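Local coordinates for 165aa long hypothetical protein (Pyrococcus horikoshii, PDB 2DC4), which is of unknown function but has the beta-barrel fold of the CYTH family, whose members include class IV adenylyl cyclases and probably share a phosphate-binding chemistry, at residues Glu32-Glu37 with Phe92-Val97; Ala23-Ile28 with Trp103-Asn108; Lys6-Phe11 with Asp153-Leu158; Ser40-Arg45 with Tyr59-Asp64. One frame throughout, in Å; residues are numbered along the deposited sequence.

Interaction 1: Glu32-Glu37 with Phe92-Val97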
# COMPACT_ATOMS: atom_id res chain seq x y z
N GLU A 32 15.10 -1.24 6.11
CA GLU A 32 15.58 -0.85 4.79
C GLU A 32 14.45 -0.02 4.20
O GLU A 32 13.36 -0.53 3.96
CB GLU A 32 15.84 -2.08 3.91
CG GLU A 32 16.39 -1.73 2.53
CD GLU A 32 16.69 -2.96 1.69
OE1 GLU A 32 17.34 -3.89 2.20
OE2 GLU A 32 16.29 -2.98 0.50
N ASP A 33 14.71 1.27 4.00
CA ASP A 33 13.72 2.19 3.45
C ASP A 33 14.06 2.66 2.05
O ASP A 33 15.16 3.14 1.80
CB ASP A 33 13.59 3.45 4.32
CG ASP A 33 13.25 3.15 5.75
OD1 ASP A 33 12.67 2.08 6.01
OD2 ASP A 33 13.55 4.00 6.62
N VAL A 34 13.11 2.52 1.13
CA VAL A 34 13.32 2.99 -0.23
C VAL A 34 12.48 4.26 -0.37
O VAL A 34 11.25 4.22 -0.31
CB VAL A 34 12.87 1.94 -1.28
CG1 VAL A 34 12.94 2.54 -2.67
CG2 VAL A 34 13.76 0.72 -1.18
N TYR A 35 13.16 5.39 -0.51
CA TYR A 35 12.48 6.68 -0.63
C TYR A 35 12.18 7.08 -2.05
O TYR A 35 12.94 6.78 -2.97
CB TYR A 35 13.32 7.80 0.00
CG TYR A 35 13.28 7.83 1.51
CD1 TYR A 35 14.04 6.95 2.27
CD2 TYR A 35 12.49 8.77 2.18
CE1 TYR A 35 14.01 6.99 3.66
CE2 TYR A 35 12.45 8.82 3.57
CZ TYR A 35 13.21 7.93 4.30
OH TYR A 35 13.17 7.98 5.68
N PHE A 36 11.06 7.77 -2.23
CA PHE A 36 10.62 8.25 -3.53
C PHE A 36 10.53 9.77 -3.46
O PHE A 36 9.95 10.32 -2.53
CB PHE A 36 9.26 7.65 -3.88
CG PHE A 36 9.34 6.21 -4.27
CD1 PHE A 36 9.70 5.85 -5.57
CD2 PHE A 36 9.12 5.20 -3.34
CE1 PHE A 36 9.83 4.51 -5.93
CE2 PHE A 36 9.25 3.87 -3.68
CZ PHE A 36 9.61 3.52 -4.98
N GLU A 37 11.11 10.43 -4.45
CA GLU A 37 11.13 11.89 -4.48
C GLU A 37 9.78 12.56 -4.67
O GLU A 37 9.06 12.33 -5.65
CB GLU A 37 12.11 12.37 -5.56
CG GLU A 37 12.18 13.87 -5.70
CD GLU A 37 13.42 14.33 -6.45
OE1 GLU A 37 13.75 13.72 -7.49
OE2 GLU A 37 14.06 15.30 -6.00
N PHE A 92 6.99 7.88 -9.97
CA PHE A 92 7.87 8.37 -8.91
C PHE A 92 9.28 7.82 -9.09
O PHE A 92 9.47 6.68 -9.51
CB PHE A 92 7.31 7.99 -7.55
CG PHE A 92 6.00 8.65 -7.22
CD1 PHE A 92 5.96 10.00 -6.87
CD2 PHE A 92 4.81 7.94 -7.30
CE1 PHE A 92 4.75 10.63 -6.60
CE2 PHE A 92 3.59 8.57 -7.03
CZ PHE A 92 3.56 9.91 -6.68
N LYS A 93 10.27 8.65 -8.76
CA LYS A 93 11.67 8.26 -8.88
C LYS A 93 12.27 7.92 -7.52
O LYS A 93 11.97 8.58 -6.53
CB LYS A 93 12.47 9.40 -9.52
CG LYS A 93 11.97 9.85 -10.88
CD LYS A 93 12.29 8.83 -11.96
CE LYS A 93 11.93 9.36 -13.34
NZ LYS A 93 12.33 8.43 -14.43
N VAL A 94 13.11 6.89 -7.49
CA VAL A 94 13.76 6.50 -6.24
C VAL A 94 14.75 7.58 -5.84
O VAL A 94 15.65 7.94 -6.61
CB VAL A 94 14.51 5.15 -6.37
CG1 VAL A 94 15.28 4.87 -5.09
CG2 VAL A 94 13.51 4.03 -6.64
N GLN A 95 14.58 8.09 -4.63
CA GLN A 95 15.41 9.15 -4.08
C GLN A 95 16.66 8.57 -3.41
O GLN A 95 17.72 9.20 -3.39
CB GLN A 95 14.57 9.93 -3.07
CG GLN A 95 15.21 11.17 -2.48
CD GLN A 95 14.24 11.91 -1.58
OE1 GLN A 95 13.69 11.33 -0.64
NE2 GLN A 95 14.03 13.18 -1.86
N GLY A 96 16.53 7.37 -2.87
CA GLY A 96 17.65 6.72 -2.21
C GLY A 96 17.18 5.60 -1.31
O GLY A 96 15.98 5.36 -1.20
N VAL A 97 18.12 4.92 -0.67
CA VAL A 97 17.79 3.82 0.22
C VAL A 97 18.50 3.99 1.54
O VAL A 97 19.73 4.10 1.58
CB VAL A 97 18.20 2.46 -0.39
CG1 VAL A 97 17.86 1.33 0.58
CG2 VAL A 97 17.51 2.25 -1.73
O HOH W 1 10.86 11.04 -0.11
O HOH W 2 9.39 11.35 -8.06
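Q95 packs against Y35 where the end of strand 24-36 runs antiparallel to the start of strand 94-107. Its CG is anti to the backbone N (chi1 -174°), and the chain stays extended beyond it. CB sits 3.5 Å from Y35 O and also near the backbone N of E37. At the tip, OE1 lies 3.6 Å from Y35 CB, with the amide and ring planes 42° apart. NE2 reaches toward the CA of E37. A water at the in-plane edge of the Y35 ring hydrogen-bonds to Q95 OE1 (2.9 Å) and F36 O.

The backbones hold by three bonds. Y35 N gives to G96 O at 2.9 Å, and E37 N gives to K93 O. Between them Q95 N meets Y35 O at 2.7 Å, from above the carbonyl plane. The register slips by one residue here, which makes a beta bulge. G96 takes backbone angles at which a CB would jam against the carbonyl O of Q95.

Apolar groups meet as well. V34 CG2 meets V97 CG2 at 4.1 Å. F36 CE1 touches V94 CG2 at 3.8 Å, and F36 CD1 touches F92 CB. F92 meets F92 of the second subunit.

V34, F36 and V94 pack against helix 80-89. V97 packs on V34 and on CG of E32, whose carboxylate pairs with K99 and K48. On the other face Y35 OH bonds to R45 and D33 pairs with R47, consistent with the polar barrel interior of the CYTH fold.

Interaction 2: Ala23-Ile28 with Trp103-Asn108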
# COMPACT_ATOMS: atom_id res chain seq x y z
N ALA A 23 14.72 3.00 30.95
CA ALA A 23 13.84 2.86 29.80
C ALA A 23 13.67 1.37 29.51
O ALA A 23 14.58 0.58 29.75
CB ALA A 23 14.44 3.57 28.59
N LYS A 24 12.50 1.00 29.00
CA LYS A 24 12.18 -0.39 28.69
C LYS A 24 12.57 -0.77 27.26
O LYS A 24 12.11 -0.15 26.31
CB LYS A 24 10.69 -0.62 28.91
CG LYS A 24 10.16 -1.97 28.47
CD LYS A 24 8.73 -2.17 28.96
CE LYS A 24 7.77 -1.08 28.47
NZ LYS A 24 7.18 -1.38 27.12
N PHE A 25 13.42 -1.78 27.13
CA PHE A 25 13.85 -2.22 25.80
C PHE A 25 12.70 -2.94 25.11
O PHE A 25 12.16 -3.91 25.63
CB PHE A 25 15.05 -3.17 25.91
CG PHE A 25 15.53 -3.69 24.59
CD1 PHE A 25 16.05 -2.83 23.63
CD2 PHE A 25 15.45 -5.05 24.29
CE1 PHE A 25 16.48 -3.31 22.39
CE2 PHE A 25 15.88 -5.54 23.06
CZ PHE A 25 16.40 -4.67 22.11
N PHE A 26 12.33 -2.45 23.93
CA PHE A 26 11.23 -3.03 23.17
C PHE A 26 11.72 -4.05 22.15
O PHE A 26 11.14 -5.13 22.02
CB PHE A 26 10.46 -1.92 22.45
CG PHE A 26 9.40 -2.44 21.54
CD1 PHE A 26 8.21 -2.95 22.05
CD2 PHE A 26 9.60 -2.45 20.16
CE1 PHE A 26 7.24 -3.47 21.21
CE2 PHE A 26 8.63 -2.98 19.30
CZ PHE A 26 7.45 -3.49 19.83
N GLY A 27 12.79 -3.70 21.43
CA GLY A 27 13.33 -4.60 20.44
C GLY A 27 14.24 -3.90 19.43
O GLY A 27 14.39 -2.67 19.46
N ILE A 28 14.84 -4.68 18.55
CA ILE A 28 15.73 -4.17 17.51
C ILE A 28 15.05 -4.40 16.17
O ILE A 28 14.48 -5.46 15.93
CB ILE A 28 17.08 -4.91 17.50
CG1 ILE A 28 17.83 -4.65 18.81
CG2 ILE A 28 17.92 -4.46 16.30
CD1 ILE A 28 19.09 -5.49 18.97
N TRP A 103 17.40 0.39 17.71
CA TRP A 103 17.18 -0.10 19.06
C TRP A 103 16.05 0.77 19.61
O TRP A 103 16.20 1.99 19.69
CB TRP A 103 18.43 0.10 19.91
CG TRP A 103 19.40 -1.03 19.85
CD1 TRP A 103 19.61 -1.98 20.81
CD2 TRP A 103 20.31 -1.32 18.79
NE1 TRP A 103 20.59 -2.85 20.40
CE2 TRP A 103 21.04 -2.47 19.17
CE3 TRP A 103 20.58 -0.72 17.55
CZ2 TRP A 103 22.02 -3.03 18.35
CZ3 TRP A 103 21.56 -1.29 16.74
CH2 TRP A 103 22.27 -2.43 17.14
N ILE A 104 14.94 0.15 19.99
CA ILE A 104 13.79 0.88 20.50
C ILE A 104 13.63 0.69 22.00
O ILE A 104 13.64 -0.43 22.49
CB ILE A 104 12.49 0.42 19.80
CG1 ILE A 104 12.64 0.55 18.28
CG2 ILE A 104 11.29 1.25 20.30
CD1 ILE A 104 11.48 -0.04 17.48
N TYR A 105 13.50 1.80 22.72
CA TYR A 105 13.29 1.79 24.17
C TYR A 105 12.09 2.69 24.45
O TYR A 105 11.84 3.64 23.72
CB TYR A 105 14.50 2.36 24.91
CG TYR A 105 15.75 1.54 24.80
CD1 TYR A 105 16.09 0.62 25.79
CD2 TYR A 105 16.61 1.69 23.71
CE1 TYR A 105 17.28 -0.13 25.70
CE2 TYR A 105 17.78 0.96 23.62
CZ TYR A 105 18.12 0.06 24.61
OH TYR A 105 19.30 -0.63 24.53
N LYS A 106 11.35 2.39 25.52
CA LYS A 106 10.17 3.18 25.86
C LYS A 106 10.21 3.62 27.31
O LYS A 106 10.64 2.88 28.20
CB LYS A 106 8.90 2.37 25.60
CG LYS A 106 8.73 1.92 24.16
CD LYS A 106 7.74 2.80 23.41
CE LYS A 106 6.31 2.50 23.84
NZ LYS A 106 5.31 3.35 23.13
N LEU A 107 9.77 4.85 27.55
CA LEU A 107 9.72 5.43 28.88
C LEU A 107 8.51 6.36 28.91
O LEU A 107 8.55 7.48 28.42
CB LEU A 107 11.00 6.21 29.17
CG LEU A 107 11.21 6.67 30.61
CD1 LEU A 107 11.29 5.46 31.52
CD2 LEU A 107 12.49 7.49 30.70
N ASN A 108 7.41 5.88 29.49
CA ASN A 108 6.18 6.65 29.55
C ASN A 108 5.74 7.03 28.14
O ASN A 108 5.62 6.16 27.27
CB ASN A 108 6.40 7.91 30.40
CG ASN A 108 6.86 7.59 31.81
OD1 ASN A 108 6.26 6.75 32.49
ND2 ASN A 108 7.92 8.25 32.25
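I28 lies over one face of the W103 indole, the two side chains side by side and pointing the same way. I28 CG1 is anti to the carbonyl carbon (chi1 -64°), which sets it over the five-membered ring, 3.7 Å from the centroid and 13° off the normal. CD1 follows over the same ring system, offset toward the rim, and comes within 3.4 Å of W103 NE1.

F25 has the other common chi1: its CG is anti to the backbone N (chi1 179°). The ring meets W103 at the rim and Y105 obliquely. F25 CE1 lies 3.7 Å from W103 CD1. F25 CD1 stands 3.6 Å above one face of the Y105 ring, offset toward its rim. The backbone N of G27 lies over the centre of the F25 ring. F25, W103 and Y105 so form an aromatic cluster.

F26 turns to the other side, where its CB meets I104 CG2 at 3.9 Å. I104 is paired with two residues, F26 and G27, the mark of a classic beta bulge. F26 N gives to I104 O at 2.8 Å, and I104 N gives to G27 O at 2.9 Å. K24 and K106 exchange two more backbone bonds.

An alanine in place of W103 would probably open a gap beside I28 and F25, and take from F11 its edge-to-face partner.

Helix 11-21 packs on A23, Y105 and L107. Four backbone hydrogen bonds join the two barrel strands across a bulge, and the side chains add apolar and aromatic packing; no salt bridge is part of it.

Interaction 3: Lys6-Phe11 with Asp153-Leu158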
# COMPACT_ATOMS: atom_id res chain seq x y z
N LYS A 6 16.26 14.80 16.79
CA LYS A 6 17.31 13.85 16.46
C LYS A 6 18.65 14.36 16.97
O LYS A 6 18.94 15.56 16.88
CB LYS A 6 17.38 13.67 14.94
CG LYS A 6 18.38 12.62 14.47
CD LYS A 6 18.48 12.59 12.95
CE LYS A 6 17.15 12.28 12.30
NZ LYS A 6 17.25 12.26 10.81
N PHE A 7 19.46 13.46 17.50
CA PHE A 7 20.78 13.81 18.02
C PHE A 7 21.88 12.91 17.45
O PHE A 7 21.68 11.71 17.27
CB PHE A 7 20.82 13.68 19.55
CG PHE A 7 19.81 14.53 20.27
CD1 PHE A 7 18.50 14.10 20.41
CD2 PHE A 7 20.18 15.75 20.81
CE1 PHE A 7 17.56 14.88 21.08
CE2 PHE A 7 19.25 16.54 21.49
CZ PHE A 7 17.94 16.10 21.63
N ARG A 8 23.04 13.50 17.17
CA ARG A 8 24.17 12.73 16.67
C ARG A 8 24.79 12.23 17.98
O ARG A 8 25.07 13.03 18.88
CB ARG A 8 25.14 13.64 15.91
CG ARG A 8 25.81 12.98 14.72
CD ARG A 8 26.24 14.04 13.70
NE ARG A 8 26.34 13.48 12.36
CZ ARG A 8 25.99 14.13 11.26
NH1 ARG A 8 25.53 15.37 11.34
NH2 ARG A 8 26.08 13.55 10.08
N VAL A 9 24.99 10.93 18.09
CA VAL A 9 25.51 10.38 19.34
C VAL A 9 26.54 9.28 19.21
O VAL A 9 26.80 8.78 18.11
CB VAL A 9 24.37 9.77 20.17
CG1 VAL A 9 23.27 10.78 20.41
CG2 VAL A 9 23.82 8.55 19.43
N ASN A 10 27.13 8.91 20.34
CA ASN A 10 28.05 7.80 20.38
C ASN A 10 27.15 6.65 20.84
O ASN A 10 26.63 6.66 21.96
CB ASN A 10 29.18 8.00 21.39
CG ASN A 10 30.07 6.78 21.52
OD1 ASN A 10 29.68 5.77 22.11
ND2 ASN A 10 31.27 6.84 20.94
N PHE A 11 26.95 5.68 19.95
CA PHE A 11 26.08 4.55 20.22
C PHE A 11 26.22 3.88 21.58
O PHE A 11 25.26 3.80 22.34
CB PHE A 11 26.26 3.48 19.15
CG PHE A 11 25.33 2.32 19.31
CD1 PHE A 11 24.01 2.41 18.88
CD2 PHE A 11 25.75 1.15 19.94
CE1 PHE A 11 23.12 1.37 19.09
CE2 PHE A 11 24.87 0.10 20.15
CZ PHE A 11 23.55 0.21 19.72
N ASP A 153 24.20 19.08 19.89
CA ASP A 153 24.16 17.67 19.49
C ASP A 153 23.05 17.38 18.50
O ASP A 153 23.01 16.30 17.91
CB ASP A 153 23.95 16.78 20.72
CG ASP A 153 25.09 16.88 21.71
OD1 ASP A 153 24.81 16.98 22.93
OD2 ASP A 153 26.26 16.84 21.28
N VAL A 154 22.15 18.33 18.32
CA VAL A 154 21.02 18.14 17.42
C VAL A 154 21.41 18.04 15.95
O VAL A 154 22.31 18.74 15.48
CB VAL A 154 19.98 19.27 17.59
CG1 VAL A 154 18.86 19.13 16.56
CG2 VAL A 154 19.40 19.23 18.99
N GLU A 155 20.73 17.15 15.23
CA GLU A 155 20.94 16.97 13.79
C GLU A 155 19.58 17.20 13.12
O GLU A 155 18.67 16.39 13.24
CB GLU A 155 21.43 15.55 13.48
CG GLU A 155 21.58 15.29 11.99
CD GLU A 155 22.31 16.42 11.27
OE1 GLU A 155 23.50 16.64 11.57
OE2 GLU A 155 21.71 17.09 10.41
N PRO A 156 19.44 18.34 12.42
CA PRO A 156 18.19 18.68 11.74
C PRO A 156 17.89 17.86 10.48
O PRO A 156 16.73 17.58 10.17
CB PRO A 156 18.36 20.17 11.41
CG PRO A 156 19.50 20.62 12.29
CD PRO A 156 20.41 19.43 12.30
N LYS A 157 18.94 17.49 9.76
CA LYS A 157 18.76 16.75 8.51
C LYS A 157 18.04 15.41 8.64
O LYS A 157 18.17 14.71 9.64
CB LYS A 157 20.12 16.52 7.84
CG LYS A 157 20.79 17.79 7.34
CD LYS A 157 22.09 17.46 6.61
CE LYS A 157 22.68 18.69 5.95
NZ LYS A 157 23.92 18.36 5.18
N LEU A 158 17.28 15.07 7.61
CA LEU A 158 16.55 13.81 7.57
C LEU A 158 17.53 12.72 7.19
O LEU A 158 18.57 12.99 6.58
CB LEU A 158 15.44 13.89 6.52
CG LEU A 158 14.48 15.08 6.66
CD1 LEU A 158 13.55 15.13 5.45
CD2 LEU A 158 13.70 14.95 7.95
O HOH W 3 16.30 16.99 14.89
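K6 touches the loop 153-158 at several points. K6 O accepts E155 N at 2.9 Å, with the donor above the carbonyl plane. A water joins K6 N to E155 O. K6 CB packs 3.5 Å from E155 O, and a bend at chi3 (-60°) turns CE aside from the extended line. NZ gives to K157 O at 2.9 Å, in the carbonyl plane and on a lone pair. The same lysine makes a cation-pi contact with Y159.

F7 comes next and bridges to V154. D153 CB sits at the edge of its ring, and V154 CG2 touches F7 CE2 at 3.7 Å. W141 meets the F7 ring edge-to-face.

R8 N gives to D153 O at 2.9 Å. The R8 guanidinium forms a salt bridge with E155 through NH1 and OE1; the modelled separation is too short to be trusted. The guanidinium and carboxylate planes are 83° apart. E155 OE2 uses its anti lone pair for K157 N, which fixes the carboxylate from within the loop.

The contact thus pins the C-terminal loop to the first barrel strand. E155 would balance the R8 charge, while the K6 ammonium is held by a carbonyl and an aromatic ring.

Interaction 4: Ser40-Arg45 with Tyr59-Asp64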
# COMPACT_ATOMS: atom_id res chain seq x y z
N SER A 40 8.94 19.27 -2.03
CA SER A 40 9.11 19.69 -0.64
C SER A 40 7.77 20.20 -0.10
O SER A 40 7.00 20.81 -0.83
CB SER A 40 10.16 20.80 -0.55
OG SER A 40 10.30 21.25 0.78
N PRO A 41 7.50 19.96 1.19
CA PRO A 41 8.35 19.24 2.14
C PRO A 41 7.79 17.85 2.45
O PRO A 41 7.68 17.46 3.61
CB PRO A 41 8.29 20.14 3.36
CG PRO A 41 6.83 20.48 3.39
CD PRO A 41 6.47 20.73 1.91
N LYS A 42 7.42 17.12 1.40
CA LYS A 42 6.84 15.79 1.58
C LYS A 42 7.83 14.64 1.40
O LYS A 42 8.81 14.76 0.66
CB LYS A 42 5.66 15.62 0.62
CG LYS A 42 4.62 16.72 0.78
CD LYS A 42 3.53 16.62 -0.28
CE LYS A 42 2.54 17.76 -0.14
NZ LYS A 42 1.91 17.79 1.21
N LEU A 43 7.56 13.53 2.08
CA LEU A 43 8.40 12.33 2.02
C LEU A 43 7.54 11.11 1.75
O LEU A 43 6.39 11.04 2.18
CB LEU A 43 9.11 12.12 3.36
CG LEU A 43 10.09 13.17 3.87
CD1 LEU A 43 10.45 12.87 5.32
CD2 LEU A 43 11.33 13.18 3.00
N LEU A 44 8.10 10.14 1.03
CA LEU A 44 7.40 8.90 0.73
C LEU A 44 8.41 7.77 0.72
O LEU A 44 9.45 7.85 0.06
CB LEU A 44 6.72 8.96 -0.65
CG LEU A 44 5.99 7.68 -1.10
CD1 LEU A 44 4.87 7.34 -0.13
CD2 LEU A 44 5.44 7.89 -2.50
N ARG A 45 8.12 6.70 1.45
CA ARG A 45 9.04 5.58 1.47
C ARG A 45 8.33 4.27 1.71
O ARG A 45 7.21 4.23 2.23
CB ARG A 45 10.09 5.76 2.57
CG ARG A 45 9.52 5.56 3.95
CD ARG A 45 10.51 5.79 5.08
NE ARG A 45 9.86 5.60 6.36
CZ ARG A 45 10.06 6.36 7.43
NH1 ARG A 45 10.90 7.38 7.37
NH2 ARG A 45 9.39 6.11 8.55
N TYR A 59 4.10 7.98 4.47
CA TYR A 59 4.05 9.31 3.86
C TYR A 59 4.22 10.31 5.00
O TYR A 59 3.61 10.16 6.06
CB TYR A 59 2.69 9.54 3.19
CG TYR A 59 2.44 10.98 2.76
CD1 TYR A 59 2.87 11.44 1.52
CD2 TYR A 59 1.75 11.86 3.59
CE1 TYR A 59 2.62 12.76 1.11
CE2 TYR A 59 1.50 13.17 3.20
CZ TYR A 59 1.93 13.61 1.96
OH TYR A 59 1.67 14.91 1.56
N LYS A 60 5.04 11.32 4.77
CA LYS A 60 5.25 12.35 5.79
C LYS A 60 5.28 13.73 5.18
O LYS A 60 5.70 13.92 4.04
CB LYS A 60 6.56 12.13 6.53
CG LYS A 60 6.60 10.91 7.44
CD LYS A 60 7.86 10.93 8.29
CE LYS A 60 7.94 9.72 9.21
NZ LYS A 60 9.13 9.76 10.09
N GLU A 61 4.82 14.69 5.96
CA GLU A 61 4.84 16.08 5.55
C GLU A 61 5.49 16.86 6.68
O GLU A 61 5.00 16.83 7.81
CB GLU A 61 3.41 16.60 5.32
CG GLU A 61 3.34 18.10 5.11
CD GLU A 61 1.99 18.55 4.60
OE1 GLU A 61 0.97 18.23 5.25
OE2 GLU A 61 1.95 19.23 3.55
N ILE A 62 6.60 17.52 6.38
CA ILE A 62 7.32 18.32 7.38
C ILE A 62 6.45 19.53 7.69
O ILE A 62 5.97 20.20 6.78
CB ILE A 62 8.66 18.85 6.83
CG1 ILE A 62 9.41 17.73 6.10
CG2 ILE A 62 9.49 19.42 7.97
CD1 ILE A 62 9.69 16.52 6.93
N LEU A 63 6.25 19.81 8.98
CA LEU A 63 5.41 20.93 9.38
C LEU A 63 6.18 22.12 9.94
O LEU A 63 5.60 23.20 10.12
CB LEU A 63 4.38 20.46 10.40
CG LEU A 63 3.54 19.24 10.00
CD1 LEU A 63 2.60 18.86 11.13
CD2 LEU A 63 2.76 19.53 8.72
N ASP A 64 7.47 21.94 10.22
CA ASP A 64 8.30 23.02 10.77
C ASP A 64 9.62 23.10 10.00
O ASP A 64 9.88 22.29 9.12
CB ASP A 64 8.58 22.77 12.25
CG ASP A 64 9.54 21.61 12.47
OD1 ASP A 64 9.32 20.54 11.87
OD2 ASP A 64 10.51 21.77 13.24
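The Y59 ring meets K42 at its edge, where K42 CD lies near the ring plane, 3.1 Å from Y59 OH. L43 O approaches the ring obliquely. L73 also packs on Y59, as does L86 of the second subunit. The R45 guanidinium is met obliquely by K60 CE, 3.9 Å from R45 NH2.

K42 ends in a bend at chi4 (-58°), which places NZ between two acceptors. NZ gives to Y59 OH at 2.9 Å. It also forms a salt bridge with E61 OE2 at 2.7 Å, meeting that oxygen from above the carboxylate plane. An alanine in place of K42 would probably leave E61 OE2 without this counter-charge and Y59 OH without this donor.

On the other face L43 CD1 touches I62 CD1 at 4.1 Å. P41, which follows a cis peptide bond, packs its CB 3.7 Å from I62 CB. The backbones of L43 and K60 exchange two hydrogen bonds, and I62 N gives to P41 O at 3.0 Å.

These residues form the open end of the hairpin of strands 42-49 and 54-62. K60 and R45 carry like charges close together. K60 has the F70 ring in a cation-pi contact and long, weak ion pairs with E2 and E72, which may ease the repulsion. R45 NH1 is bonded to Y35 OH. The K42 and E61 charges, by contrast, probably balance each other.

How the interactions relate
The N-terminal strand enters interaction 3 first, at 6-11, and its partner 153-158 comes near the end of the chain. This wide loop encloses the other three. Interaction 2 starts at 23-28 and closes at 103-108. Interaction 1 starts at 32-37 and closes at 92-97, at the other end of the same two strands, about 28 Å away between centres. Interaction 4, the short hairpin 40-45 with 59-64, is innermost. The loops nest one within another and none cross. Interactions 1 and 4 touch directly, because strands 24-36 and 42-49 are neighbours in the sheet. L158 of interaction 3 touches L43 of interaction 4, and F11 touches W103 of interaction 2.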